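Local coordinates for Lmo0740 protein (Listeria monocytogenes, PDB 4RFA), which probably regulates transcription, apparently as an activator of the Crp type that joins a cyclic nucleotide-binding domain to a DNA-binding domain, at residues 163-168 and 176-181; 10-15 and 125-130. All coordinates share one frame; numbering follows the deposited sequence.

Contact 1: residues 163-168 and 176-181; sequences VEMGTE and VLPNFI
The selenium of the selenomethionine Met165 packs against three side chains of the loop 177-181: Phe180, Ile181 and Pro178. SE approaches Phe180 CZ to 3.8 Å and stands 57° off the ring normal, an oblique Met-aromatic contact. The Phe180 ring gets there because chi1 (72°) sets CG between its own backbone N and carbonyl carbon, while a bend at chi3 of Met165 brings CE to the same ring atom. Ile181 CD1 adds a contact at 3.9 Å to SE. Nearer the backbone, Met165 CG meets Pro178 CG at 3.7 Å, the two side chains crossing at about a right angle. Phe75 and Tyr57 from the N-terminal part of the chain touch both Met165 and Phe180, so the apolar centre also reaches the beta-rich N-terminal part, probably the nucleotide-binding domain.

Outward, Leu177 CD2 packs on Gly166 CA, and the chemistry then becomes polar. Thr167 N donates to Val176 O at 2.7 Å, nearly straight (167° at the hydrogen) and in the carbonyl plane. Its return partner, Val176 N, reaches Thr167 O at 3.1 Å from well above the Thr167 carbonyl plane. Val176 O also accepts from a water at 2.9 Å, which sits 2.5 Å from Thr167 OG1 and bonds weakly to Met165 O. The two backbone bonds define an antiparallel hydrogen-bonded pair, joining strands 167-168 and 174-176 in the short hairpin that follows helix 150-165 and precedes helices 183-189 and 194-206, consistent with the winged helix-turn-helix domain of Crp-type regulators.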
ATOM      1  N   VAL A 163     -11.940   6.305  11.212  1.00 58.45           N
ATOM      2  CA  VAL A 163     -11.979   6.895   9.904  1.00 59.57           C
ATOM      3  C   VAL A 163     -12.579   5.906   8.884  1.00 62.20           C
ATOM      4  O   VAL A 163     -13.396   6.301   8.061  1.00 65.72           O
ATOM      5  CB  VAL A 163     -10.585   7.341   9.452  1.00 59.94           C
ATOM      6  CG1 VAL A 163     -10.609   7.783   7.974  1.00 63.38           C
ATOM      7  CG2 VAL A 163     -10.097   8.482  10.332  1.00 61.43           C
ATOM      8  N   GLU A 164     -12.195   4.650   8.923  1.00 54.64           N
ATOM      9  CA  GLU A 164     -12.610   3.740   7.886  1.00 57.24           C
ATOM     10  C   GLU A 164     -14.039   3.305   7.955  1.00 54.44           C
ATOM     11  O   GLU A 164     -14.671   3.156   6.965  1.00 58.78           O
ATOM     12  CB  GLU A 164     -11.784   2.482   7.955  1.00 55.51           C
ATOM     13  CG  GLU A 164     -10.495   2.556   7.219  1.00 58.05           C
ATOM     14  CD  GLU A 164      -9.599   1.399   7.533  1.00 55.07           C
ATOM     15  OE1 GLU A 164     -10.050   0.415   8.105  1.00 52.91           O
ATOM     16  OE2 GLU A 164      -8.432   1.479   7.189  1.00 53.03           O
HETATM   17  N   MSE A 165     -14.528   3.082   9.148  1.00 58.85           N
HETATM   18  CA  MSE A 165     -15.597   2.202   9.370  1.00 58.13           C
HETATM   19  C   MSE A 165     -16.435   2.641  10.499  1.00 59.70           C
HETATM   20  O   MSE A 165     -17.282   1.888  10.953  1.00 61.92           O
HETATM   21  CB  MSE A 165     -14.749   1.134   9.975  1.00 57.10           C
HETATM   22  CG  MSE A 165     -15.165  -0.251   9.621  1.00 63.58           C
HETATM   23 SE   MSE A 165     -14.150  -1.428  10.750  1.00 60.43          SE
HETATM   24  CE  MSE A 165     -13.016  -1.956   9.275  1.00 54.01           C
ATOM     25  N   GLY A 166     -16.187   3.822  11.012  1.00 62.18           N
ATOM     26  CA  GLY A 166     -16.896   4.262  12.185  1.00 62.96           C
ATOM     27  C   GLY A 166     -18.143   5.017  11.832  1.00 66.74           C
ATOM     28  O   GLY A 166     -18.218   5.629  10.795  1.00 62.77           O
ATOM     29  N   THR A 167     -19.120   4.982  12.713  1.00 72.28           N
ATOM     30  CA  THR A 167     -20.338   5.726  12.471  1.00 79.85           C
ATOM     31  C   THR A 167     -20.723   6.663  13.612  1.00 85.80           C
ATOM     32  O   THR A 167     -20.949   6.236  14.730  1.00 83.22           O
ATOM     33  CB  THR A 167     -21.489   4.790  12.115  1.00 87.50           C
ATOM     34  OG1 THR A 167     -21.297   3.531  12.752  1.00 95.30           O
ATOM     35  CG2 THR A 167     -21.496   4.555  10.647  1.00 86.63           C
ATOM     36  N   GLU A 168     -20.808   7.946  13.291  1.00 91.95           N
ATOM     37  CA  GLU A 168     -20.944   9.030  14.265  1.00 99.86           C
ATOM     38  C   GLU A 168     -22.297   9.057  15.013  1.00103.42           C
ATOM     39  O   GLU A 168     -23.345   8.782  14.430  1.00105.28           O
ATOM     40  CB  GLU A 168     -20.707  10.370  13.558  1.00102.59           C
ATOM     41  CG  GLU A 168     -20.352  11.518  14.494  1.00111.45           C
ATOM     42  CD  GLU A 168     -20.197  12.850  13.775  1.00116.00           C
ATOM     43  OE1 GLU A 168     -21.077  13.202  12.955  1.00118.91           O
ATOM     44  OE2 GLU A 168     -19.202  13.557  14.047  1.00115.94           O
ATOM     45  N   VAL A 176     -18.687   5.352  16.633  1.00 72.26           N
ATOM     46  CA  VAL A 176     -18.932   3.972  17.038  1.00 67.52           C
ATOM     47  C   VAL A 176     -18.436   3.025  15.958  1.00 62.89           C
ATOM     48  O   VAL A 176     -18.661   3.263  14.778  1.00 60.58           O
ATOM     49  CB  VAL A 176     -20.426   3.704  17.270  1.00 72.34           C
ATOM     50  CG1 VAL A 176     -20.636   2.295  17.813  1.00 69.41           C
ATOM     51  CG2 VAL A 176     -21.000   4.746  18.233  1.00 79.84           C
ATOM     52  N   LEU A 177     -17.780   1.949  16.376  1.00 58.41           N
ATOM     53  CA  LEU A 177     -17.194   1.010  15.425  1.00 56.19           C
ATOM     54  C   LEU A 177     -18.139  -0.195  15.252  1.00 56.26           C
ATOM     55  O   LEU A 177     -18.838  -0.560  16.171  1.00 54.75           O
ATOM     56  CB  LEU A 177     -15.822   0.523  15.896  1.00 49.99           C
ATOM     57  CG  LEU A 177     -14.693   1.542  16.072  1.00 51.48           C
ATOM     58  CD1 LEU A 177     -13.415   0.811  16.403  1.00 51.78           C
ATOM     59  CD2 LEU A 177     -14.492   2.446  14.862  1.00 51.05           C
ATOM     60  N   PRO A 178     -18.078  -0.860  14.095  1.00 59.90           N
ATOM     61  CA  PRO A 178     -18.872  -2.074  13.905  1.00 59.44           C
ATOM     62  C   PRO A 178     -18.665  -3.143  14.960  1.00 57.95           C
ATOM     63  O   PRO A 178     -17.583  -3.305  15.528  1.00 53.88           O
ATOM     64  CB  PRO A 178     -18.366  -2.624  12.570  1.00 55.63           C
ATOM     65  CG  PRO A 178     -17.781  -1.470  11.881  1.00 57.06           C
ATOM     66  CD  PRO A 178     -17.163  -0.631  12.956  1.00 57.61           C
ATOM     67  N   ASN A 179     -19.707  -3.933  15.098  1.00 57.83           N
ATOM     68  CA  ASN A 179     -19.826  -4.972  16.073  1.00 60.54           C
ATOM     69  C   ASN A 179     -18.754  -6.028  15.956  1.00 57.62           C
ATOM     70  O   ASN A 179     -18.322  -6.579  16.963  1.00 55.45           O
ATOM     71  CB  ASN A 179     -21.174  -5.643  15.874  1.00 73.12           C
ATOM     72  CG  ASN A 179     -21.638  -6.368  17.103  1.00 85.64           C
ATOM     73  OD1 ASN A 179     -21.803  -7.586  17.093  1.00 99.44           O
ATOM     74  ND2 ASN A 179     -21.848  -5.624  18.176  1.00 85.89           N
ATOM     75  N   PHE A 180     -18.333  -6.329  14.730  1.00 51.92           N
ATOM     76  CA  PHE A 180     -17.323  -7.357  14.518  1.00 51.28           C
ATOM     77  C   PHE A 180     -15.911  -6.974  15.047  1.00 47.42           C
ATOM     78  O   PHE A 180     -15.069  -7.838  15.227  1.00 52.29           O
ATOM     79  CB  PHE A 180     -17.289  -7.808  13.041  1.00 52.21           C
ATOM     80  CG  PHE A 180     -16.712  -6.783  12.103  1.00 53.55           C
ATOM     81  CD1 PHE A 180     -15.344  -6.659  11.955  1.00 53.91           C
ATOM     82  CD2 PHE A 180     -17.553  -5.958  11.360  1.00 55.77           C
ATOM     83  CE1 PHE A 180     -14.803  -5.732  11.075  1.00 54.44           C
ATOM     84  CE2 PHE A 180     -17.033  -5.018  10.499  1.00 59.65           C
ATOM     85  CZ  PHE A 180     -15.647  -4.890  10.363  1.00 52.10           C
ATOM     86  N   ILE A 181     -15.655  -5.700  15.288  1.00 49.91           N
ATOM     87  CA  ILE A 181     -14.445  -5.272  15.978  1.00 46.76           C
ATOM     88  C   ILE A 181     -14.605  -5.471  17.499  1.00 49.35           C
ATOM     89  O   ILE A 181     -15.149  -4.593  18.226  1.00 51.52           O
ATOM     90  CB  ILE A 181     -14.084  -3.810  15.716  1.00 48.22           C
ATOM     91  CG1 ILE A 181     -14.062  -3.464  14.213  1.00 46.93           C
ATOM     92  CG2 ILE A 181     -12.714  -3.498  16.357  1.00 48.25           C
ATOM     93  CD1 ILE A 181     -12.978  -4.097  13.414  1.00 45.55           C
TER
HETATM   94  O   HOH W   1     -19.942   1.418  12.990  1.00 77.47           O

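Contact 2: residues 10-15 and 125-130; sequences EKLDTV and NDFLLT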
ATOM      1  N   GLU A  10     -22.945   5.533  -3.851  1.00110.50           N
ATOM      2  CA  GLU A  10     -23.519   6.421  -4.909  1.00114.86           C
ATOM      3  C   GLU A  10     -22.756   6.316  -6.226  1.00117.74           C
ATOM      4  O   GLU A  10     -23.345   6.378  -7.312  1.00119.60           O
ATOM      5  CB  GLU A  10     -23.505   7.885  -4.453  1.00117.51           C
ATOM      6  CG  GLU A  10     -24.142   8.120  -3.093  1.00118.56           C
ATOM      7  CD  GLU A  10     -24.461   9.580  -2.814  1.00122.34           C
ATOM      8  OE1 GLU A  10     -24.641  10.367  -3.768  1.00126.61           O
ATOM      9  OE2 GLU A  10     -24.554   9.947  -1.627  1.00122.75           O
ATOM     10  N   LYS A  11     -21.446   6.126  -6.116  1.00113.87           N
ATOM     11  CA  LYS A  11     -20.527   6.317  -7.238  1.00109.49           C
ATOM     12  C   LYS A  11     -20.270   4.965  -7.935  1.00101.13           C
ATOM     13  O   LYS A  11     -20.343   4.873  -9.161  1.00 93.48           O
ATOM     14  CB  LYS A  11     -19.233   7.031  -6.785  1.00109.69           C
ATOM     15  CG  LYS A  11     -19.396   8.492  -6.328  1.00114.93           C
ATOM     16  CD  LYS A  11     -18.097   9.135  -5.872  1.00116.63           C
ATOM     17  CE  LYS A  11     -18.328  10.579  -5.460  1.00118.80           C
ATOM     18  NZ  LYS A  11     -17.069  11.217  -4.987  1.00123.89           N
ATOM     19  N   LEU A  12     -20.014   3.920  -7.150  1.00 94.52           N
ATOM     20  CA  LEU A  12     -19.999   2.537  -7.662  1.00 93.77           C
ATOM     21  C   LEU A  12     -21.381   2.128  -8.213  1.00 93.23           C
ATOM     22  O   LEU A  12     -21.466   1.269  -9.093  1.00 92.64           O
ATOM     23  CB  LEU A  12     -19.507   1.543  -6.575  1.00 89.15           C
ATOM     24  CG  LEU A  12     -19.403   0.019  -6.859  1.00 85.64           C
ATOM     25  CD1 LEU A  12     -18.722  -0.350  -8.169  1.00 83.44           C
ATOM     26  CD2 LEU A  12     -18.699  -0.708  -5.725  1.00 84.52           C
ATOM     27  N   ASP A  13     -22.448   2.756  -7.716  1.00 92.00           N
ATOM     28  CA  ASP A  13     -23.782   2.547  -8.269  1.00 91.49           C
ATOM     29  C   ASP A  13     -23.897   3.074  -9.686  1.00 88.40           C
ATOM     30  O   ASP A  13     -24.475   2.426 -10.549  1.00 88.01           O
ATOM     31  CB  ASP A  13     -24.838   3.229  -7.403  1.00102.71           C
ATOM     32  CG  ASP A  13     -25.181   2.429  -6.176  1.00108.47           C
ATOM     33  OD1 ASP A  13     -24.351   2.389  -5.233  1.00110.64           O
ATOM     34  OD2 ASP A  13     -26.287   1.846  -6.161  1.00108.41           O
ATOM     35  N   THR A  14     -23.378   4.269  -9.923  1.00 85.44           N
ATOM     36  CA  THR A  14     -23.395   4.839 -11.263  1.00 77.66           C
ATOM     37  C   THR A  14     -22.568   3.963 -12.196  1.00 76.87           C
ATOM     38  O   THR A  14     -22.965   3.703 -13.334  1.00 74.27           O
ATOM     39  CB  THR A  14     -22.833   6.264 -11.251  1.00 79.49           C
ATOM     40  OG1 THR A  14     -23.266   6.937 -10.052  1.00 81.61           O
ATOM     41  CG2 THR A  14     -23.285   7.044 -12.483  1.00 82.44           C
ATOM     42  N   VAL A  15     -21.421   3.493 -11.701  1.00 72.73           N
ATOM     43  CA  VAL A  15     -20.542   2.600 -12.468  1.00 70.14           C
ATOM     44  C   VAL A  15     -21.240   1.285 -12.839  1.00 69.85           C
ATOM     45  O   VAL A  15     -21.208   0.875 -13.996  1.00 67.06           O
ATOM     46  CB  VAL A  15     -19.262   2.241 -11.696  1.00 69.96           C
ATOM     47  CG1 VAL A  15     -18.495   1.157 -12.449  1.00 66.05           C
ATOM     48  CG2 VAL A  15     -18.382   3.484 -11.462  1.00 72.02           C
ATOM     49  N   ASN A 125     -12.700   6.758 -15.263  1.00103.10           N
ATOM     50  CA  ASN A 125     -11.594   6.026 -14.673  1.00 99.49           C
ATOM     51  C   ASN A 125     -11.253   6.611 -13.311  1.00 95.80           C
ATOM     52  O   ASN A 125     -10.658   5.934 -12.471  1.00 89.02           O
ATOM     53  CB  ASN A 125     -10.381   6.091 -15.611  1.00105.26           C
ATOM     54  CG  ASN A 125      -9.337   5.034 -15.312  1.00113.57           C
ATOM     55  OD1 ASN A 125      -9.582   4.079 -14.570  1.00111.89           O
ATOM     56  ND2 ASN A 125      -8.153   5.202 -15.905  1.00118.00           N
ATOM     57  N   ASP A 126     -11.637   7.876 -13.108  1.00 93.60           N
ATOM     58  CA  ASP A 126     -11.453   8.547 -11.845  1.00 89.09           C
ATOM     59  C   ASP A 126     -11.860   7.622 -10.768  1.00 81.38           C
ATOM     60  O   ASP A 126     -11.198   7.584  -9.728  1.00 72.33           O
ATOM     61  CB  ASP A 126     -12.273   9.827 -11.728  1.00 83.94           C
ATOM     62  CG  ASP A 126     -11.733  10.903 -12.612  1.00 94.00           C
ATOM     63  OD1 ASP A 126     -10.585  10.751 -13.081  1.00 97.51           O
ATOM     64  OD2 ASP A 126     -12.429  11.921 -12.814  1.00100.70           O
ATOM     65  N   PHE A 127     -12.943   6.887 -11.032  1.00 68.58           N
ATOM     66  CA  PHE A 127     -13.443   5.937 -10.077  1.00 66.79           C
ATOM     67  C   PHE A 127     -12.410   4.873  -9.699  1.00 61.13           C
ATOM     68  O   PHE A 127     -12.281   4.545  -8.553  1.00 64.42           O
ATOM     69  CB  PHE A 127     -14.696   5.221 -10.564  1.00 66.25           C
ATOM     70  CG  PHE A 127     -15.220   4.295  -9.547  1.00 63.90           C
ATOM     71  CD1 PHE A 127     -15.789   4.795  -8.400  1.00 66.41           C
ATOM     72  CD2 PHE A 127     -15.034   2.933  -9.664  1.00 67.21           C
ATOM     73  CE1 PHE A 127     -16.233   3.949  -7.400  1.00 67.34           C
ATOM     74  CE2 PHE A 127     -15.461   2.080  -8.666  1.00 66.82           C
ATOM     75  CZ  PHE A 127     -16.051   2.590  -7.524  1.00 67.10           C
ATOM     76  N   LEU A 128     -11.728   4.307 -10.674  1.00 57.94           N
ATOM     77  CA  LEU A 128     -10.780   3.255 -10.384  1.00 65.72           C
ATOM     78  C   LEU A 128      -9.506   3.790  -9.662  1.00 60.22           C
ATOM     79  O   LEU A 128      -9.069   3.231  -8.655  1.00 63.12           O
ATOM     80  CB  LEU A 128     -10.429   2.509 -11.666  1.00 67.76           C
ATOM     81  CG  LEU A 128      -9.364   1.412 -11.556  1.00 74.07           C
ATOM     82  CD1 LEU A 128      -9.709   0.414 -10.467  1.00 77.03           C
ATOM     83  CD2 LEU A 128      -9.211   0.713 -12.892  1.00 80.40           C
ATOM     84  N   LEU A 129      -8.968   4.874 -10.196  1.00 58.29           N
ATOM     85  CA  LEU A 129      -7.834   5.595  -9.643  1.00 62.39           C
ATOM     86  C   LEU A 129      -8.082   6.051  -8.232  1.00 52.99           C
ATOM     87  O   LEU A 129      -7.223   5.904  -7.382  1.00 52.33           O
ATOM     88  CB  LEU A 129      -7.566   6.849 -10.470  1.00 68.63           C
ATOM     89  CG  LEU A 129      -6.903   6.623 -11.813  1.00 76.24           C
ATOM     90  CD1 LEU A 129      -6.613   7.989 -12.422  1.00 82.21           C
ATOM     91  CD2 LEU A 129      -5.622   5.805 -11.672  1.00 74.78           C
ATOM     92  N   THR A 130      -9.264   6.596  -7.992  1.00 51.47           N
ATOM     93  CA  THR A 130      -9.664   7.041  -6.660  1.00 50.00           C
ATOM     94  C   THR A 130      -9.769   5.912  -5.691  1.00 46.73           C
ATOM     95  O   THR A 130      -9.329   6.052  -4.572  1.00 50.34           O
ATOM     96  CB  THR A 130     -10.984   7.831  -6.703  1.00 56.73           C
ATOM     97  OG1 THR A 130     -10.749   9.049  -7.413  1.00 61.61           O
ATOM     98  CG2 THR A 130     -11.483   8.155  -5.301  1.00 56.16           C
TER
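Phe127 makes every contact that segment 125-130 has with helix 11-15, meeting Lys11, Leu12 and Val15. The short axes pass 11.2 Å apart at a crossing angle of -135°, and the Phe127 side chain spans the gap. Asn125 stands just before the helix without a capping bond from its side chain, and it packs on Leu115 of the second subunit.

At Phe127, CG is anti to the backbone N (chi1 -178°), which extends the ring toward the N-terminal helix. Val15 CG2 sits over one face, 4.0 Å from the ring centroid and 21° off its normal; this is a CH-pi contact, shifted toward the CG side. The far end of the ring meets Leu12 instead: CB lies 3.7 Å from Phe127 CZ, and CD1 is 4.0 Å from that same CZ. Lys11 touches more loosely, its C 4.2 Å from Phe127 CE1 with CB close by. Phe52 of strand 49-55 touches both Phe127 and Leu12, tying the helix pair to the beta domain.

One turn on, Thr130 N and OG1 each reach Asp126 O at 2.8 Å, from opposite faces of the carbonyl plane. OG1 is also within bonding reach of Phe87 O of the second subunit, so its one hydrogen must be shared or alternate between the two carbonyls. These subunit contacts are consistent with helix 126-143 being the dimerisation helix of Crp-type regulators, its start packed against the N-terminal helix.

Overall arrangement
Both contacts are partly buried and both touch the beta-rich part, but they do not touch each other: their centres are 23 Å apart and their nearest atoms about 12 Å. Contact 2 lies farther from the centre of the chain, about 17 Å against 11 Å for contact 1. It joins elements remote in sequence through van der Waals and CH-pi contacts, with no hydrogen bond across. Contact 1 closes a local hairpin and combines backbone pairing with apolar packing, burying 312 Å² against 169 Å². Helix 126-143 of contact 2 and helix 150-165 of contact 1 follow each other in the chain, leading from the probable dimerisation helix towards the presumed DNA-binding domain.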